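Local coordinates for protein serine acetyltransferase (Entamoeba histolytica, PDB 3Q1X) that probably transfers an acetyl group to the hydroxyl of L-serine in cysteine biosynthesis and binds L-serine, at residues Y4-A9 / I56-I61; T36-L41 / G129-I134; D74-Y79 / L83-C88; V141-G146 / D165-A170. One frame throughout, in Å; residues are numbered along the deposited sequence.

In the fold
Following the chain from the N terminus, interaction 1 closes the first loop, bringing helix 2-18 against the start of helix 59-79. Interaction 2 opens within that loop, at helix 36-45, and closes much later on helix 128-144, so the two cross. Interaction 3 falls wholly within the span of interaction 2. It closes the short turn between helices 59-79 and 82-113. Interaction 4 follows in series. It joins the end of helix 128-144 to the first turn of the left-handed beta-helix. Interactions 2 and 4 share helix 128-144, with centres about 15 Å apart. Interactions 3 and 4 touch directly, where C88 meets C145 and L142.

Interaction 1: residues Y4-A9 / I56-I61; sequences YIYSIA and ITESHI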
loop_
_atom_site.group_PDB
_atom_site.type_symbol
_atom_site.label_atom_id
_atom_site.label_comp_id
_atom_site.label_asym_id
_atom_site.label_seq_id
_atom_site.Cartn_x
_atom_site.Cartn_y
_atom_site.Cartn_z
ATOM N N TYR A 4 22.196 -14.497 26.961
ATOM C CA TYR A 4 21.796 -15.189 25.732
ATOM C C TYR A 4 21.885 -14.244 24.530
ATOM O O TYR A 4 22.312 -14.653 23.457
ATOM C CB TYR A 4 20.384 -15.791 25.865
ATOM C CG TYR A 4 20.055 -16.864 24.838
ATOM C CD1 TYR A 4 20.845 -18.009 24.715
ATOM C CD2 TYR A 4 18.945 -16.739 23.994
ATOM C CE1 TYR A 4 20.551 -18.996 23.776
ATOM C CE2 TYR A 4 18.637 -17.741 23.045
ATOM C CZ TYR A 4 19.454 -18.856 22.944
ATOM O OH TYR A 4 19.180 -19.850 22.032
ATOM N N ILE A 5 21.505 -12.984 24.727
ATOM C CA ILE A 5 21.632 -11.948 23.691
ATOM C C ILE A 5 23.089 -11.787 23.286
ATOM O O ILE A 5 23.401 -11.809 22.095
ATOM C CB ILE A 5 21.053 -10.573 24.139
ATOM C CG1 ILE A 5 19.525 -10.623 24.163
ATOM C CG2 ILE A 5 21.526 -9.444 23.215
ATOM C CD1 ILE A 5 18.863 -9.478 24.914
ATOM N N TYR A 6 23.977 -11.660 24.275
ATOM C CA TYR A 6 25.406 -11.563 23.984
ATOM C C TYR A 6 25.901 -12.729 23.113
ATOM O O TYR A 6 26.667 -12.516 22.166
ATOM C CB TYR A 6 26.280 -11.471 25.250
ATOM C CG TYR A 6 27.703 -11.781 24.858
ATOM C CD1 TYR A 6 28.531 -10.794 24.317
ATOM C CD2 TYR A 6 28.190 -13.085 24.907
ATOM C CE1 TYR A 6 29.820 -11.094 23.893
ATOM C CE2 TYR A 6 29.482 -13.395 24.472
ATOM C CZ TYR A 6 30.288 -12.395 23.974
ATOM O OH TYR A 6 31.559 -12.706 23.553
ATOM N N SER A 7 25.478 -13.951 23.449
ATOM C CA SER A 7 25.928 -15.151 22.730
ATOM C C SER A 7 25.398 -15.185 21.307
ATOM O O SER A 7 26.117 -15.562 20.382
ATOM C CB SER A 7 25.527 -16.434 23.465
ATOM O OG SER A 7 24.158 -16.769 23.252
ATOM N N ILE A 8 24.135 -14.790 21.149
ATOM C CA ILE A 8 23.508 -14.752 19.831
ATOM C C ILE A 8 24.123 -13.640 18.974
ATOM O O ILE A 8 24.402 -13.855 17.797
ATOM C CB ILE A 8 21.950 -14.650 19.920
ATOM C CG1 ILE A 8 21.349 -15.912 20.574
ATOM C CG2 ILE A 8 21.313 -14.393 18.551
ATOM C CD1 ILE A 8 21.628 -17.235 19.854
ATOM N N ALA A 9 24.355 -12.466 19.561
ATOM C CA ALA A 9 25.003 -11.362 18.842
ATOM C C ALA A 9 26.431 -11.705 18.437
ATOM O O ALA A 9 26.900 -11.277 17.383
ATOM C CB ALA A 9 24.989 -10.091 19.672
ATOM N N ILE A 56 30.091 -0.650 13.289
ATOM C CA ILE A 56 29.811 -2.104 13.304
ATOM C C ILE A 56 30.905 -2.920 14.032
ATOM O O ILE A 56 32.034 -3.018 13.544
ATOM C CB ILE A 56 29.570 -2.635 11.859
ATOM C CG1 ILE A 56 28.419 -1.859 11.203
ATOM C CG2 ILE A 56 29.281 -4.135 11.871
ATOM C CD1 ILE A 56 28.564 -1.648 9.710
ATOM N N THR A 57 30.557 -3.523 15.176
ATOM C CA THR A 57 31.562 -4.006 16.153
ATOM C C THR A 57 31.332 -5.347 16.897
ATOM O O THR A 57 32.272 -5.883 17.489
ATOM C CB THR A 57 31.801 -2.936 17.254
ATOM O OG1 THR A 57 30.540 -2.448 17.728
ATOM C CG2 THR A 57 32.639 -1.766 16.722
ATOM N N GLU A 58 30.107 -5.875 16.845
ATOM C CA GLU A 58 29.569 -6.924 17.760
ATOM C C GLU A 58 28.822 -6.286 18.926
ATOM O O GLU A 58 27.662 -6.622 19.174
ATOM C CB GLU A 58 30.594 -7.952 18.289
ATOM C CG GLU A 58 29.966 -8.892 19.356
ATOM C CD GLU A 58 30.788 -10.129 19.723
ATOM O OE1 GLU A 58 31.592 -10.609 18.900
ATOM O OE2 GLU A 58 30.596 -10.643 20.847
ATOM N N SER A 59 29.485 -5.374 19.636
ATOM C CA SER A 59 28.837 -4.616 20.704
ATOM C C SER A 59 27.644 -3.834 20.166
ATOM O O SER A 59 26.613 -3.748 20.827
ATOM C CB SER A 59 29.817 -3.667 21.399
ATOM O OG SER A 59 29.140 -2.884 22.374
ATOM N N HIS A 60 27.780 -3.280 18.963
ATOM C CA HIS A 60 26.674 -2.532 18.369
ATOM C C HIS A 60 25.552 -3.450 17.869
ATOM O O HIS A 60 24.379 -3.098 17.990
ATOM C CB HIS A 60 27.149 -1.577 17.271
ATOM C CG HIS A 60 26.410 -0.270 17.249
ATOM N ND1 HIS A 60 25.059 -0.168 17.517
ATOM C CD2 HIS A 60 26.832 0.988 16.974
ATOM C CE1 HIS A 60 24.687 1.096 17.421
ATOM N NE2 HIS A 60 25.742 1.817 17.085
ATOM N N ILE A 61 25.908 -4.618 17.325
ATOM C CA ILE A 61 24.910 -5.636 16.962
ATOM C C ILE A 61 24.128 -6.076 18.207
ATOM O O ILE A 61 22.891 -6.138 18.179
ATOM C CB ILE A 61 25.523 -6.866 16.228
ATOM C CG1 ILE A 61 26.043 -6.465 14.841
ATOM C CG2 ILE A 61 24.484 -7.989 16.089
ATOM C CD1 ILE A 61 26.669 -7.605 14.044
#
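E58 and I61 carry the contact from 56-61, meeting Y6 and A9 of helix 2-18. T57 prepares the turn before them. Its OG1 accepts a hydrogen bond from H60 N at 3.1 Å, with an N-H...O angle of 149°, which makes an ST motif at the start of helix 59-79. E58 is the N-cap residue of that helix. A chi1 of 173° and an extended chain beyond CG send its carboxylate toward the tyrosine. OE2 of E58 comes within 3.2 Å of Y6 CE1 and 3.5 Å of Y6 OH. It approaches the ring obliquely, and the ring and carboxylate planes are 45° apart. The other oxygen, OE1, is hydrogen-bonded to ND1 of H10, the residue just after 4-9. E58 is thereby tied to helix 2-18 by a polar bond as well as by contact. This belongs to the N-terminal helical part of the enzyme, where helix 2-18 packs against both 59-79 and 82-113. I61 points toward 4-9, and here the backbones come nearest, with 6.0 Å between A9 CA and I61 CA. The CG2 branch of I61 does the touching, at 4.2 Å from A9 CB. Further along helix 59-79, A62 also meets A9, while L65, T66 and V69 cover I5.

Interaction 2: residues T36-L41 / G129-I134; sequences TELQKL and GFQAVI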
loop_
_atom_site.group_PDB
_atom_site.type_symbol
_atom_site.label_atom_id
_atom_site.label_comp_id
_atom_site.label_asym_id
_atom_site.label_seq_id
_atom_site.Cartn_x
_atom_site.Cartn_y
_atom_site.Cartn_z
ATOM N N THR A 36 9.528 -0.129 13.663
ATOM C CA THR A 36 10.581 -0.547 14.591
ATOM C C THR A 36 11.198 -1.904 14.266
ATOM O O THR A 36 12.423 -2.009 14.172
ATOM C CB THR A 36 10.107 -0.510 16.062
ATOM O OG1 THR A 36 9.518 0.763 16.339
ATOM C CG2 THR A 36 11.279 -0.730 17.012
ATOM N N GLU A 37 10.353 -2.919 14.067
ATOM C CA GLU A 37 10.818 -4.291 13.862
ATOM C C GLU A 37 11.728 -4.405 12.639
ATOM O O GLU A 37 12.780 -5.023 12.717
ATOM C CB GLU A 37 9.650 -5.280 13.776
ATOM C CG GLU A 37 8.761 -5.347 15.036
ATOM C CD GLU A 37 7.580 -4.385 15.009
ATOM O OE1 GLU A 37 7.658 -3.318 14.351
ATOM O OE2 GLU A 37 6.552 -4.697 15.654
ATOM N N LEU A 38 11.324 -3.783 11.528
ATOM C CA LEU A 38 12.145 -3.740 10.319
ATOM C C LEU A 38 13.421 -2.918 10.509
ATOM O O LEU A 38 14.490 -3.371 10.126
ATOM C CB LEU A 38 11.350 -3.214 9.117
ATOM C CG LEU A 38 12.023 -3.254 7.734
ATOM C CD1 LEU A 38 12.418 -4.683 7.320
ATOM C CD2 LEU A 38 11.108 -2.622 6.687
ATOM N N GLN A 39 13.298 -1.738 11.116
ATOM C CA GLN A 39 14.445 -0.860 11.390
ATOM C C GLN A 39 15.548 -1.625 12.126
ATOM O O GLN A 39 16.712 -1.610 11.716
ATOM C CB GLN A 39 13.983 0.360 12.202
ATOM C CG GLN A 39 15.066 1.395 12.497
ATOM C CD GLN A 39 15.340 2.330 11.335
ATOM O OE1 GLN A 39 14.758 2.200 10.261
ATOM N NE2 GLN A 39 16.232 3.285 11.550
ATOM N N LYS A 40 15.153 -2.319 13.189
ATOM C CA LYS A 40 16.078 -3.073 14.029
ATOM C C LYS A 40 16.649 -4.299 13.326
ATOM O O LYS A 40 17.855 -4.511 13.349
ATOM C CB LYS A 40 15.431 -3.438 15.372
ATOM C CG LYS A 40 15.244 -2.248 16.326
ATOM C CD LYS A 40 16.439 -1.305 16.257
ATOM C CE LYS A 40 16.333 -0.148 17.232
ATOM N NZ LYS A 40 17.210 0.966 16.773
ATOM N N LEU A 41 15.791 -5.088 12.680
ATOM C CA LEU A 41 16.234 -6.322 12.040
ATOM C C LEU A 41 17.144 -6.055 10.840
ATOM O O LEU A 41 18.062 -6.838 10.570
ATOM C CB LEU A 41 15.049 -7.204 11.645
ATOM C CG LEU A 41 14.269 -7.919 12.752
ATOM C CD1 LEU A 41 12.917 -8.388 12.243
ATOM C CD2 LEU A 41 15.065 -9.093 13.313
ATOM N N GLY A 129 9.470 -7.045 -1.229
ATOM C CA GLY A 129 9.381 -8.481 -0.947
ATOM C C GLY A 129 10.398 -8.910 0.102
ATOM O O GLY A 129 10.085 -9.722 0.974
ATOM N N PHE A 130 11.603 -8.342 0.035
ATOM C CA PHE A 130 12.657 -8.696 0.992
ATOM C C PHE A 130 12.445 -8.083 2.383
ATOM O O PHE A 130 12.664 -8.752 3.390
ATOM C CB PHE A 130 14.053 -8.401 0.449
ATOM C CG PHE A 130 15.143 -8.961 1.315
ATOM C CD1 PHE A 130 15.313 -10.340 1.430
ATOM C CD2 PHE A 130 15.958 -8.116 2.060
ATOM C CE1 PHE A 130 16.299 -10.869 2.257
ATOM C CE2 PHE A 130 16.961 -8.637 2.881
ATOM C CZ PHE A 130 17.124 -10.009 2.988
ATOM N N GLN A 131 11.975 -6.837 2.433
ATOM C CA GLN A 131 11.638 -6.213 3.716
ATOM C C GLN A 131 10.571 -7.026 4.444
ATOM O O GLN A 131 10.659 -7.269 5.647
ATOM C CB GLN A 131 11.164 -4.770 3.523
ATOM C CG GLN A 131 12.056 -3.924 2.606
ATOM C CD GLN A 131 13.520 -3.955 3.016
ATOM O OE1 GLN A 131 13.850 -3.725 4.183
ATOM N NE2 GLN A 131 14.406 -4.247 2.066
ATOM N N ALA A 132 9.583 -7.484 3.680
ATOM C CA ALA A 132 8.480 -8.274 4.209
ATOM C C ALA A 132 8.983 -9.602 4.780
ATOM O O ALA A 132 8.619 -9.985 5.885
ATOM C CB ALA A 132 7.472 -8.534 3.113
ATOM N N VAL A 133 9.825 -10.294 4.015
ATOM C CA VAL A 133 10.315 -11.608 4.430
ATOM C C VAL A 133 11.193 -11.549 5.679
ATOM O O VAL A 133 11.119 -12.456 6.501
ATOM C CB VAL A 133 10.985 -12.416 3.266
ATOM C CG1 VAL A 133 9.973 -12.709 2.167
ATOM C CG2 VAL A 133 12.193 -11.724 2.721
ATOM N N ILE A 134 11.987 -10.479 5.822
ATOM C CA ILE A 134 12.780 -10.224 7.031
ATOM C C ILE A 134 11.907 -10.244 8.280
ATOM O O ILE A 134 12.222 -10.909 9.264
ATOM C CB ILE A 134 13.502 -8.856 6.975
ATOM C CG1 ILE A 134 14.641 -8.854 5.956
ATOM C CG2 ILE A 134 14.044 -8.469 8.337
ATOM C CD1 ILE A 134 15.304 -7.477 5.780
#
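L38 leans on Q131, and one helical turn further on L41 meets I134. CG of L38 is swung anti to the backbone N (chi1 -173°), which carries both methyls over to helix 128-144. CD1 lies 3.5 Å from Q131 O and 3.6 Å from Q131 OE1. The second methyl, CD2, rests 3.8 Å from Q131 CB. The L38 side chain lies nearly perpendicular to that of Q131. Q131 folds back on itself at chi2 (-52°) instead of running out straight. Its buried amide is well supplied with partners. OE1 takes a hydrogen bond from R42 NH1, on the same helix as L38, and NE2 donates to I124 O and Y127 O. These bonds hold the amide plane while the leucine methyls pack beside it. I134 uses its two branches differently. CG2 faces helix 36-45, at 3.7 Å from L41 CB and 4.2 Å from L38 CD1. CG1 instead stands 3.8 Å above one face of the F130 ring, toward its rim. L41 and I134 lie side by side, running opposite ways, and L41 CD1 comes 4.1 Å from I134 CG2. All four residues are buried. L103 of helix 82-113 also covers I134, and Y161 of helix 150-162 touches L38. Near-perpendicular helices, with 95° between their directions, are packed here in the interior of the N-terminal helical domain of serine acetyltransferase.

Interaction 3: residues D74-Y79 / L83-C88; sequences DSVTAY and LFAHQC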
loop_
_atom_site.group_PDB
_atom_site.type_symbol
_atom_site.label_atom_id
_atom_site.label_comp_id
_atom_site.label_asym_id
_atom_site.label_seq_id
_atom_site.Cartn_x
_atom_site.Cartn_y
_atom_site.Cartn_z
ATOM N N ASP A 74 8.093 -6.393 25.312
ATOM C CA ASP A 74 7.070 -5.462 25.816
ATOM C C ASP A 74 5.718 -5.630 25.123
ATOM O O ASP A 74 4.675 -5.686 25.784
ATOM C CB ASP A 74 7.572 -4.013 25.754
ATOM C CG ASP A 74 8.579 -3.698 26.864
ATOM O OD1 ASP A 74 8.775 -4.551 27.754
ATOM O OD2 ASP A 74 9.178 -2.601 26.850
ATOM N N SER A 75 5.752 -5.766 23.799
ATOM C CA SER A 75 4.546 -5.955 23.003
ATOM C C SER A 75 3.897 -7.328 23.213
ATOM O O SER A 75 2.676 -7.428 23.331
ATOM C CB SER A 75 4.862 -5.735 21.526
ATOM O OG SER A 75 5.276 -4.396 21.300
ATOM N N VAL A 76 4.704 -8.382 23.289
ATOM C CA VAL A 76 4.147 -9.708 23.566
ATOM C C VAL A 76 3.509 -9.739 24.956
ATOM O O VAL A 76 2.444 -10.309 25.125
ATOM C CB VAL A 76 5.178 -10.859 23.392
ATOM C CG1 VAL A 76 4.576 -12.193 23.826
ATOM C CG2 VAL A 76 5.622 -10.956 21.948
ATOM N N THR A 77 4.160 -9.111 25.939
ATOM C CA THR A 77 3.616 -9.044 27.302
ATOM C C THR A 77 2.247 -8.336 27.336
ATOM O O THR A 77 1.311 -8.792 28.013
ATOM C CB THR A 77 4.599 -8.333 28.255
ATOM O OG1 THR A 77 5.820 -9.094 28.342
ATOM C CG2 THR A 77 3.994 -8.182 29.647
ATOM N N ALA A 78 2.134 -7.233 26.602
ATOM C CA ALA A 78 0.882 -6.461 26.548
ATOM C C ALA A 78 -0.316 -7.309 26.115
ATOM O O ALA A 78 -1.393 -7.210 26.699
ATOM C CB ALA A 78 1.035 -5.235 25.655
ATOM N N TYR A 79 -0.105 -8.157 25.113
ATOM C CA TYR A 79 -1.157 -9.004 24.560
ATOM C C TYR A 79 -1.322 -10.336 25.287
ATOM O O TYR A 79 -2.364 -10.987 25.182
ATOM C CB TYR A 79 -0.867 -9.290 23.091
ATOM C CG TYR A 79 -1.143 -8.136 22.156
ATOM C CD1 TYR A 79 -2.437 -7.876 21.699
ATOM C CD2 TYR A 79 -0.106 -7.316 21.718
ATOM C CE1 TYR A 79 -2.675 -6.828 20.821
ATOM C CE2 TYR A 79 -0.335 -6.271 20.860
ATOM C CZ TYR A 79 -1.618 -6.033 20.410
ATOM O OH TYR A 79 -1.856 -4.992 19.548
ATOM N N LEU A 83 5.699 -14.090 31.412
ATOM C CA LEU A 83 6.377 -15.375 31.250
ATOM C C LEU A 83 6.311 -15.873 29.804
ATOM O O LEU A 83 7.327 -16.310 29.249
ATOM C CB LEU A 83 5.828 -16.416 32.235
ATOM C CG LEU A 83 6.253 -17.877 32.061
ATOM C CD1 LEU A 83 6.290 -18.600 33.402
ATOM C CD2 LEU A 83 5.308 -18.585 31.098
ATOM N N PHE A 84 5.124 -15.796 29.201
ATOM C CA PHE A 84 4.940 -16.194 27.805
ATOM C C PHE A 84 5.834 -15.379 26.880
ATOM O O PHE A 84 6.437 -15.937 25.960
ATOM C CB PHE A 84 3.478 -16.052 27.375
ATOM C CG PHE A 84 3.177 -16.671 26.035
ATOM C CD1 PHE A 84 3.270 -18.048 25.853
ATOM C CD2 PHE A 84 2.794 -15.878 24.955
ATOM C CE1 PHE A 84 2.988 -18.630 24.617
ATOM C CE2 PHE A 84 2.507 -16.452 23.709
ATOM C CZ PHE A 84 2.603 -17.824 23.541
ATOM N N ALA A 85 5.911 -14.071 27.132
ATOM C CA ALA A 85 6.802 -13.162 26.388
ATOM C C ALA A 85 8.277 -13.579 26.451
ATOM O O ALA A 85 8.947 -13.646 25.421
ATOM C CB ALA A 85 6.634 -11.730 26.882
ATOM N N HIS A 86 8.771 -13.861 27.662
ATOM C CA HIS A 86 10.147 -14.305 27.862
ATOM C C HIS A 86 10.475 -15.543 27.026
ATOM O O HIS A 86 11.493 -15.575 26.337
ATOM C CB HIS A 86 10.417 -14.583 29.350
ATOM C CG HIS A 86 11.735 -15.246 29.603
ATOM N ND1 HIS A 86 12.906 -14.535 29.769
ATOM C CD2 HIS A 86 12.071 -16.554 29.697
ATOM C CE1 HIS A 86 13.905 -15.379 29.967
ATOM N NE2 HIS A 86 13.426 -16.610 29.927
ATOM N N GLN A 87 9.599 -16.545 27.082
ATOM C CA GLN A 87 9.769 -17.791 26.324
ATOM C C GLN A 87 9.753 -17.591 24.806
ATOM O O GLN A 87 10.538 -18.208 24.074
ATOM C CB GLN A 87 8.685 -18.786 26.708
ATOM C CG GLN A 87 8.726 -19.175 28.181
ATOM C CD GLN A 87 7.454 -19.859 28.646
ATOM O OE1 GLN A 87 6.400 -19.755 28.009
ATOM N NE2 GLN A 87 7.544 -20.560 29.771
ATOM N N CYS A 88 8.850 -16.732 24.345
ATOM C CA CYS A 88 8.727 -16.453 22.921
ATOM C C CYS A 88 9.937 -15.723 22.385
ATOM O O CYS A 88 10.390 -16.014 21.282
ATOM C CB CYS A 88 7.464 -15.655 22.637
ATOM S SG CYS A 88 5.980 -16.644 22.797
#
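V76 CG1 approaches the F84 ring obliquely, at 4.2 Å from F84 CD2. On one face of that ring lies C88 SG, 3.6 Å above the plane and offset toward the rim. The ring also reaches C145 and G146, and E147 after them. The arrangement is a helical hairpin. Helices 59-79 and 82-113 are joined by a very short turn and run roughly antiparallel, with 141° between the directions of their facing segments. The axes of 74-79 and 83-88 approach to 8.1 Å, a close spacing that the small A85 at the interface allows. V76 points toward 83-88. With a chi1 of 174°, its CG1 branch lies on the far side of CB from its own amide nitrogen and settles on A85, 3.5 Å from A85 CA and 3.7 Å from A85 CB. On the side away from helix 82-113, residues of a second subunit take over: Y79 makes an edge-to-face pair with Y29 of that subunit, and A78 O accepts a hydrogen bond from its R27. T77 sits beside V76 at the interface. Its OG1 is turned back along its own helix and is hydrogen-bonded to K73 O. That same oxygen presses against the facing helix, with T77 OG1 only 3.1 Å from A85 CB.

Interaction 4: residues V141-G146 / D165-A170; sequences VLYECG and DIHPGA
Y143, whose side chain packs on H167, P168 and G169, has a carbonyl oxygen held by two donors. G146 N reaches Y143 O at 2.8 Å, and R148, which also makes a cation-pi contact with the Y143 ring, donates to the same oxygen through NH1. The first bond belongs to a Schellman motif, in which G146 takes a positive phi (100°) and ends helix 128-144. The partner segment enters the left-handed beta-helix: strand 165-166 is followed by a type I turn from H167 to A170, closed by A170 N to H167 O at 3.0 Å. The contact thus joins the last helical turn to the first turn of the beta-helix. A chi1 of -171° swings the Y143 ring away from its own amide nitrogen and over that turn. G169 CA sits almost exactly over the ring centre, 3.4 Å from the centroid of the Y143 ring, in a CH-pi contact. Having no side chain, G169 lets the ring come down flat on its backbone. The phenol OH is hydrogen-bonded to E188 OE1. H167 stands nearly upright to the tyrosine, with planes 84° apart. Y143 CE1 lies near the imidazole plane, at its edge, 3.9 Å from H167 NE2. The H167 side chain is also about 6 Å from a bound serine. P168 lies beside the tyrosine. Its carbonyl oxygen is hydrogen-bonded to H140 ND1, and P168 O also lies 3.5 Å from Y143 CB.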
loop_
_atom_site.group_PDB
_atom_site.type_symbol
_atom_site.label_atom_id
_atom_site.label_comp_id
_atom_site.label_asym_id
_atom_site.label_seq_id
_atom_site.Cartn_x
_atom_site.Cartn_y
_atom_site.Cartn_z
ATOM N N VAL A 141 8.305 -17.156 14.073
ATOM C CA VAL A 141 8.820 -17.786 15.311
ATOM C C VAL A 141 7.880 -17.518 16.496
ATOM O O VAL A 141 7.620 -18.409 17.311
ATOM C CB VAL A 141 10.284 -17.381 15.627
ATOM C CG1 VAL A 141 10.782 -18.094 16.874
ATOM C CG2 VAL A 141 11.188 -17.731 14.464
ATOM N N LEU A 142 7.364 -16.291 16.574
ATOM C CA LEU A 142 6.316 -15.951 17.529
ATOM C C LEU A 142 5.088 -16.840 17.364
ATOM O O LEU A 142 4.574 -17.378 18.352
ATOM C CB LEU A 142 5.928 -14.477 17.419
ATOM C CG LEU A 142 6.873 -13.474 18.077
ATOM C CD1 LEU A 142 6.376 -12.070 17.834
ATOM C CD2 LEU A 142 6.980 -13.744 19.571
ATOM N N TYR A 143 4.630 -17.011 16.124
ATOM C CA TYR A 143 3.473 -17.852 15.858
ATOM C C TYR A 143 3.763 -19.283 16.315
ATOM O O TYR A 143 2.936 -19.919 16.976
ATOM C CB TYR A 143 3.074 -17.822 14.373
ATOM C CG TYR A 143 1.745 -18.503 14.107
ATOM C CD1 TYR A 143 0.544 -17.785 14.136
ATOM C CD2 TYR A 143 1.684 -19.878 13.865
ATOM C CE1 TYR A 143 -0.682 -18.420 13.910
ATOM C CE2 TYR A 143 0.475 -20.520 13.649
ATOM C CZ TYR A 143 -0.702 -19.793 13.665
ATOM O OH TYR A 143 -1.896 -20.441 13.450
ATOM N N GLU A 144 4.957 -19.764 15.988
ATOM C CA GLU A 144 5.374 -21.106 16.404
ATOM C C GLU A 144 5.439 -21.301 17.932
ATOM O O GLU A 144 5.363 -22.434 18.406
ATOM C CB GLU A 144 6.689 -21.506 15.722
ATOM C CG GLU A 144 6.500 -21.870 14.241
ATOM C CD GLU A 144 7.793 -22.252 13.521
ATOM O OE1 GLU A 144 8.873 -21.708 13.851
ATOM O OE2 GLU A 144 7.721 -23.092 12.598
ATOM N N CYS A 145 5.559 -20.214 18.696
ATOM C CA CYS A 145 5.488 -20.293 20.166
ATOM C C CYS A 145 4.059 -20.308 20.696
ATOM O O CYS A 145 3.836 -20.475 21.908
ATOM C CB CYS A 145 6.241 -19.141 20.817
ATOM S SG CYS A 145 7.946 -19.061 20.415
ATOM N N GLY A 146 3.096 -20.144 19.791
ATOM C CA GLY A 146 1.681 -20.130 20.157
ATOM C C GLY A 146 1.065 -18.744 20.277
ATOM O O GLY A 146 -0.103 -18.616 20.629
ATOM N N ASP A 165 0.825 -9.175 2.236
ATOM C CA ASP A 165 -0.046 -9.622 3.312
ATOM C C ASP A 165 0.259 -11.075 3.622
ATOM O O ASP A 165 -0.321 -11.976 3.024
ATOM C CB ASP A 165 -1.516 -9.462 2.880
ATOM C CG ASP A 165 -2.499 -9.547 4.048
ATOM O OD1 ASP A 165 -2.101 -9.878 5.201
ATOM O OD2 ASP A 165 -3.695 -9.262 3.808
ATOM N N ILE A 166 1.176 -11.303 4.555
ATOM C CA ILE A 166 1.620 -12.648 4.886
ATOM C C ILE A 166 1.236 -12.915 6.324
ATOM O O ILE A 166 1.742 -12.248 7.235
ATOM C CB ILE A 166 3.161 -12.814 4.743
ATOM C CG1 ILE A 166 3.625 -12.499 3.320
ATOM C CG2 ILE A 166 3.580 -14.235 5.145
ATOM C CD1 ILE A 166 5.135 -12.622 3.122
ATOM N N HIS A 167 0.332 -13.862 6.542
ATOM C CA HIS A 167 -0.040 -14.214 7.907
ATOM C C HIS A 167 1.154 -14.841 8.630
ATOM O O HIS A 167 1.844 -15.678 8.041
ATOM C CB HIS A 167 -1.229 -15.173 7.947
ATOM C CG HIS A 167 -1.780 -15.356 9.322
ATOM N ND1 HIS A 167 -2.913 -14.708 9.766
ATOM C CD2 HIS A 167 -1.313 -16.063 10.378
ATOM C CE1 HIS A 167 -3.142 -15.041 11.024
ATOM N NE2 HIS A 167 -2.188 -15.863 11.418
ATOM N N PRO A 168 1.420 -14.424 9.890
ATOM C CA PRO A 168 2.573 -14.983 10.600
ATOM C C PRO A 168 2.580 -16.506 10.723
ATOM O O PRO A 168 3.638 -17.086 10.957
ATOM C CB PRO A 168 2.490 -14.323 11.990
ATOM C CG PRO A 168 1.074 -13.819 12.105
ATOM C CD PRO A 168 0.757 -13.384 10.702
ATOM N N GLY A 169 1.410 -17.131 10.558
ATOM C CA GLY A 169 1.265 -18.600 10.588
ATOM C C GLY A 169 1.788 -19.339 9.364
ATOM O O GLY A 169 2.100 -20.527 9.444
ATOM N N ALA A 170 1.891 -18.645 8.233
ATOM C CA ALA A 170 2.398 -19.262 7.007
ATOM C C ALA A 170 3.779 -19.858 7.247
ATOM O O ALA A 170 4.584 -19.302 7.994
ATOM C CB ALA A 170 2.440 -18.248 5.872
#